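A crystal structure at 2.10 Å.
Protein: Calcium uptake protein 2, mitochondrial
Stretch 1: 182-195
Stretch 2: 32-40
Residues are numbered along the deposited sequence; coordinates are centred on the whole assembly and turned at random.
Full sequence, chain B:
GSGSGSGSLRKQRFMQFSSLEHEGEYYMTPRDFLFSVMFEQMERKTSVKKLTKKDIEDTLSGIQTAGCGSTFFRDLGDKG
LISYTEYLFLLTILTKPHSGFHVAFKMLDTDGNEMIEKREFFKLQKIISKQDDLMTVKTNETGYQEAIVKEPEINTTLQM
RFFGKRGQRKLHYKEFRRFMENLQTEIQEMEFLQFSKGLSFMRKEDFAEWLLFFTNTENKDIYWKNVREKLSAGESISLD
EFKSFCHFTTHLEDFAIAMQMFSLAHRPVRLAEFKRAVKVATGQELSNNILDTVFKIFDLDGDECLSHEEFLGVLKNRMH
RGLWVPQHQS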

# COMPACT_ATOMS: atom_id res chain seq x y z
N ASN B 182 23.02 -1.94 -3.92
CA ASN B 182 24.22 -2.57 -3.39
C ASN B 182 24.08 -2.88 -1.91
O ASN B 182 24.69 -3.85 -1.42
CB ASN B 182 25.43 -1.68 -3.65
CG ASN B 182 25.95 -1.80 -5.10
OD1 ASN B 182 25.75 -2.81 -5.76
ND2 ASN B 182 26.62 -0.76 -5.59
N LEU B 183 23.34 -2.06 -1.16
CA LEU B 183 23.06 -2.38 0.24
C LEU B 183 22.29 -3.69 0.35
O LEU B 183 22.68 -4.60 1.11
CB LEU B 183 22.27 -1.24 0.89
CG LEU B 183 21.67 -1.52 2.26
CD1 LEU B 183 22.79 -1.67 3.29
CD2 LEU B 183 20.69 -0.42 2.65
N GLN B 184 21.19 -3.82 -0.41
CA GLN B 184 20.44 -5.08 -0.40
C GLN B 184 21.32 -6.25 -0.86
O GLN B 184 21.34 -7.31 -0.22
CB GLN B 184 19.20 -4.97 -1.28
CG GLN B 184 18.18 -3.93 -0.83
CD GLN B 184 16.86 -4.05 -1.56
OE1 GLN B 184 16.80 -4.66 -2.63
NE2 GLN B 184 15.80 -3.48 -0.99
N THR B 185 22.08 -6.07 -1.94
CA THR B 185 22.99 -7.12 -2.39
C THR B 185 23.99 -7.50 -1.30
O THR B 185 24.26 -8.69 -1.07
CB THR B 185 23.72 -6.68 -3.66
OG1 THR B 185 22.77 -6.40 -4.68
CG2 THR B 185 24.65 -7.79 -4.15
N GLU B 186 24.57 -6.50 -0.63
CA GLU B 186 25.58 -6.79 0.38
C GLU B 186 25.00 -7.62 1.53
O GLU B 186 25.64 -8.59 1.97
CB GLU B 186 26.20 -5.50 0.89
CG GLU B 186 27.20 -5.74 2.01
CD GLU B 186 28.30 -4.67 2.07
OE1 GLU B 186 28.03 -3.47 1.89
OE2 GLU B 186 29.45 -5.06 2.31
N ILE B 187 23.81 -7.28 2.03
CA ILE B 187 23.18 -8.10 3.08
C ILE B 187 22.93 -9.51 2.57
O ILE B 187 23.11 -10.49 3.30
CB ILE B 187 21.85 -7.48 3.58
CG1 ILE B 187 22.05 -6.06 4.13
CG2 ILE B 187 21.19 -8.42 4.65
CD1 ILE B 187 23.23 -5.91 5.02
N GLN B 188 22.44 -9.63 1.33
CA GLN B 188 22.19 -11.00 0.89
C GLN B 188 23.50 -11.76 0.73
O GLN B 188 23.62 -12.92 1.15
CB GLN B 188 21.40 -11.02 -0.43
CG GLN B 188 20.01 -10.33 -0.41
CD GLN B 188 19.61 -9.75 -1.76
OE1 GLN B 188 20.30 -9.84 -2.69
NE2 GLN B 188 18.47 -9.18 -1.86
N GLU B 189 24.59 -11.16 0.24
CA GLU B 189 25.82 -11.93 0.11
C GLU B 189 26.38 -12.29 1.47
O GLU B 189 26.92 -13.38 1.67
CB GLU B 189 26.85 -11.13 -0.71
CG GLU B 189 26.48 -11.03 -2.19
CD GLU B 189 27.45 -10.20 -3.01
OE1 GLU B 189 28.39 -9.62 -2.44
OE2 GLU B 189 27.25 -10.14 -4.24
N MET B 190 26.27 -11.38 2.43
CA MET B 190 26.82 -11.68 3.75
C MET B 190 26.02 -12.77 4.45
O MET B 190 26.59 -13.70 5.03
CB MET B 190 26.85 -10.41 4.57
CG MET B 190 27.55 -10.55 5.87
SD MET B 190 27.85 -8.91 6.53
CE MET B 190 29.18 -9.29 7.64
N GLU B 191 24.68 -12.68 4.39
CA GLU B 191 23.86 -13.74 4.97
C GLU B 191 24.06 -15.06 4.25
O GLU B 191 24.08 -16.12 4.88
CB GLU B 191 22.38 -13.32 4.95
CG GLU B 191 22.10 -12.19 5.93
CD GLU B 191 20.62 -11.94 6.15
OE1 GLU B 191 19.82 -12.12 5.20
OE2 GLU B 191 20.26 -11.59 7.30
N PHE B 192 24.22 -15.03 2.93
CA PHE B 192 24.47 -16.28 2.21
C PHE B 192 25.67 -17.02 2.79
O PHE B 192 25.58 -18.20 3.10
CB PHE B 192 24.70 -16.01 0.73
CG PHE B 192 24.94 -17.27 -0.06
CD1 PHE B 192 26.22 -17.74 -0.30
CD2 PHE B 192 23.86 -18.00 -0.56
CE1 PHE B 192 26.43 -18.91 -1.03
CE2 PHE B 192 24.05 -19.15 -1.29
CZ PHE B 192 25.34 -19.61 -1.53
N LEU B 193 26.81 -16.34 2.93
CA LEU B 193 27.99 -17.03 3.44
C LEU B 193 27.87 -17.35 4.92
O LEU B 193 28.41 -18.36 5.38
CB LEU B 193 29.23 -16.20 3.18
CG LEU B 193 29.64 -16.40 1.71
CD1 LEU B 193 30.61 -15.31 1.28
CD2 LEU B 193 30.22 -17.82 1.51
N GLN B 194 27.17 -16.50 5.68
CA GLN B 194 26.93 -16.81 7.09
C GLN B 194 26.19 -18.13 7.24
O GLN B 194 26.59 -19.00 8.03
CB GLN B 194 26.14 -15.65 7.73
CG GLN B 194 25.87 -15.76 9.19
CD GLN B 194 27.10 -15.87 10.02
OE1 GLN B 194 28.08 -15.39 9.71
NE2 GLN B 194 27.06 -16.53 11.06
N PHE B 195 25.13 -18.35 6.46
CA PHE B 195 24.37 -19.57 6.66
C PHE B 195 24.90 -20.73 5.83
O PHE B 195 24.70 -21.89 6.20
CB PHE B 195 22.88 -19.31 6.38
CG PHE B 195 22.23 -18.50 7.46
CD1 PHE B 195 21.66 -19.11 8.57
CD2 PHE B 195 22.27 -17.12 7.42
CE1 PHE B 195 21.12 -18.35 9.59
CE2 PHE B 195 21.72 -16.35 8.44
CZ PHE B 195 21.14 -16.96 9.52
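Stretch 2 (32-40) DFLFSVMFE

Residues 32-38 continue a helix that began earlier in the chain, and they cross the helix of 182-195 at a signed angle of -66°, with the axes 11.0 Å apart at their closest. That spacing leaves room for side chains to fill the gap, and the N-to-C directions run obliquely, so the two helices advance together: Leu34 sits over Ile187 (CA to CA 7.5 Å), and one turn later Met38 sits over Glu191 (CA to CA 6.9 Å).

Asp32 is out of reach. Phe33, chi1 t, offers the edge of its ring, CE2 lying 4.1 Å from Leu183 CD1. Leu34, m then t, packs against two partners: its CD2 lies 3.7 Å from Ile187 CD1, and both methyls reach Met190 SD, CD1 at 3.9 Å and CD2 at 4.0 Å. Phe35 starts from a CA-to-CB bond pointing away, yet its ring returns far enough for CE1 to approach Met190 CE at 4.5 Å, again at the ring edge. Ser36 takes no part in the contact; its OG, at chi1 p, donates to Phe33 O of its own helix at 2.9 Å. Val37 points toward stretch 1 and sets CG1 3.9 Å from Ile187 CG2.

Met38 gives up the most surface of any residue here. Its SD lies 3.6 Å from Met190 CG, and its CG packs 3.7 Å from Glu191 CG, so the aliphatic part of the glutamate serves as apolar surface. The carboxylate is linked to the helix end through one water, which donates to both Met38 O and Glu191 OE2, each at 2.9 Å. Phe39 leaves helical phi/psi, although its N still bonds to Phe35 O at 2.9 Å; its ring edge meets Gln194, CE1 to NE2 3.9 Å. Glu40 is clear of the contact.

The rule is apolar packing without direct hydrogen bonds between the stretches, plus one water bridge.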

# COMPACT_ATOMS: atom_id res chain seq x y z
N ASP B 32 29.06 -2.89 13.16
CA ASP B 32 27.91 -2.94 14.06
C ASP B 32 26.61 -3.07 13.30
O ASP B 32 25.72 -3.85 13.68
CB ASP B 32 27.83 -1.67 14.91
CG ASP B 32 28.95 -1.53 15.92
OD1 ASP B 32 29.61 -2.53 16.26
OD2 ASP B 32 29.14 -0.38 16.39
N PHE B 33 26.43 -2.22 12.29
CA PHE B 33 25.19 -2.20 11.53
C PHE B 33 24.93 -3.56 10.89
O PHE B 33 23.83 -4.11 11.00
CB PHE B 33 25.23 -1.11 10.46
CG PHE B 33 24.09 -1.19 9.50
CD1 PHE B 33 22.81 -0.87 9.91
CD2 PHE B 33 24.30 -1.61 8.21
CE1 PHE B 33 21.76 -0.95 9.02
CE2 PHE B 33 23.25 -1.71 7.33
CZ PHE B 33 21.98 -1.38 7.73
N LEU B 34 25.93 -4.10 10.20
CA LEU B 34 25.77 -5.40 9.55
C LEU B 34 25.35 -6.47 10.55
O LEU B 34 24.44 -7.26 10.26
CB LEU B 34 27.07 -5.81 8.85
CG LEU B 34 27.46 -4.94 7.66
CD1 LEU B 34 28.91 -5.20 7.29
CD2 LEU B 34 26.51 -5.17 6.47
N PHE B 35 25.97 -6.49 11.74
CA PHE B 35 25.62 -7.48 12.75
C PHE B 35 24.19 -7.29 13.26
O PHE B 35 23.46 -8.27 13.46
CB PHE B 35 26.60 -7.42 13.92
CG PHE B 35 27.96 -7.98 13.60
CD1 PHE B 35 28.23 -8.55 12.37
CD2 PHE B 35 28.97 -7.97 14.55
CE1 PHE B 35 29.47 -9.08 12.08
CE2 PHE B 35 30.21 -8.49 14.26
CZ PHE B 35 30.46 -9.05 13.02
N SER B 36 23.77 -6.05 13.48
CA SER B 36 22.41 -5.81 13.95
C SER B 36 21.37 -6.25 12.92
O SER B 36 20.23 -6.54 13.29
CB SER B 36 22.24 -4.32 14.29
OG SER B 36 21.94 -3.56 13.13
N VAL B 37 21.74 -6.33 11.65
CA VAL B 37 20.80 -6.77 10.64
C VAL B 37 20.73 -8.30 10.59
O VAL B 37 19.66 -8.89 10.39
CB VAL B 37 21.19 -6.16 9.28
CG1 VAL B 37 20.49 -6.85 8.14
CG2 VAL B 37 20.89 -4.65 9.28
N MET B 38 21.86 -8.97 10.77
CA MET B 38 21.89 -10.41 10.63
C MET B 38 21.47 -11.13 11.90
O MET B 38 20.85 -12.19 11.83
CB MET B 38 23.29 -10.87 10.23
CG MET B 38 23.68 -10.43 8.81
SD MET B 38 25.04 -11.44 8.22
CE MET B 38 26.31 -10.98 9.39
N PHE B 39 21.80 -10.56 13.07
CA PHE B 39 21.66 -11.25 14.35
C PHE B 39 20.68 -10.52 15.27
O PHE B 39 20.54 -9.30 15.21
CB PHE B 39 23.01 -11.36 15.07
CG PHE B 39 24.11 -11.94 14.21
CD1 PHE B 39 24.05 -13.26 13.78
CD2 PHE B 39 25.19 -11.18 13.83
CE1 PHE B 39 25.04 -13.80 12.98
CE2 PHE B 39 26.19 -11.71 13.03
CZ PHE B 39 26.12 -13.02 12.61
N GLU B 40 20.09 -11.27 16.18
CA GLU B 40 19.22 -10.63 17.19
C GLU B 40 20.13 -10.18 18.31
O GLU B 40 19.93 -9.09 18.77
CB GLU B 40 18.18 -11.60 17.72
CG GLU B 40 17.37 -12.21 16.63
CD GLU B 40 16.12 -12.85 17.18
OE1 GLU B 40 15.29 -12.11 17.69
OE2 GLU B 40 16.02 -14.09 17.10
O HOH W 1 19.93 -13.60 9.43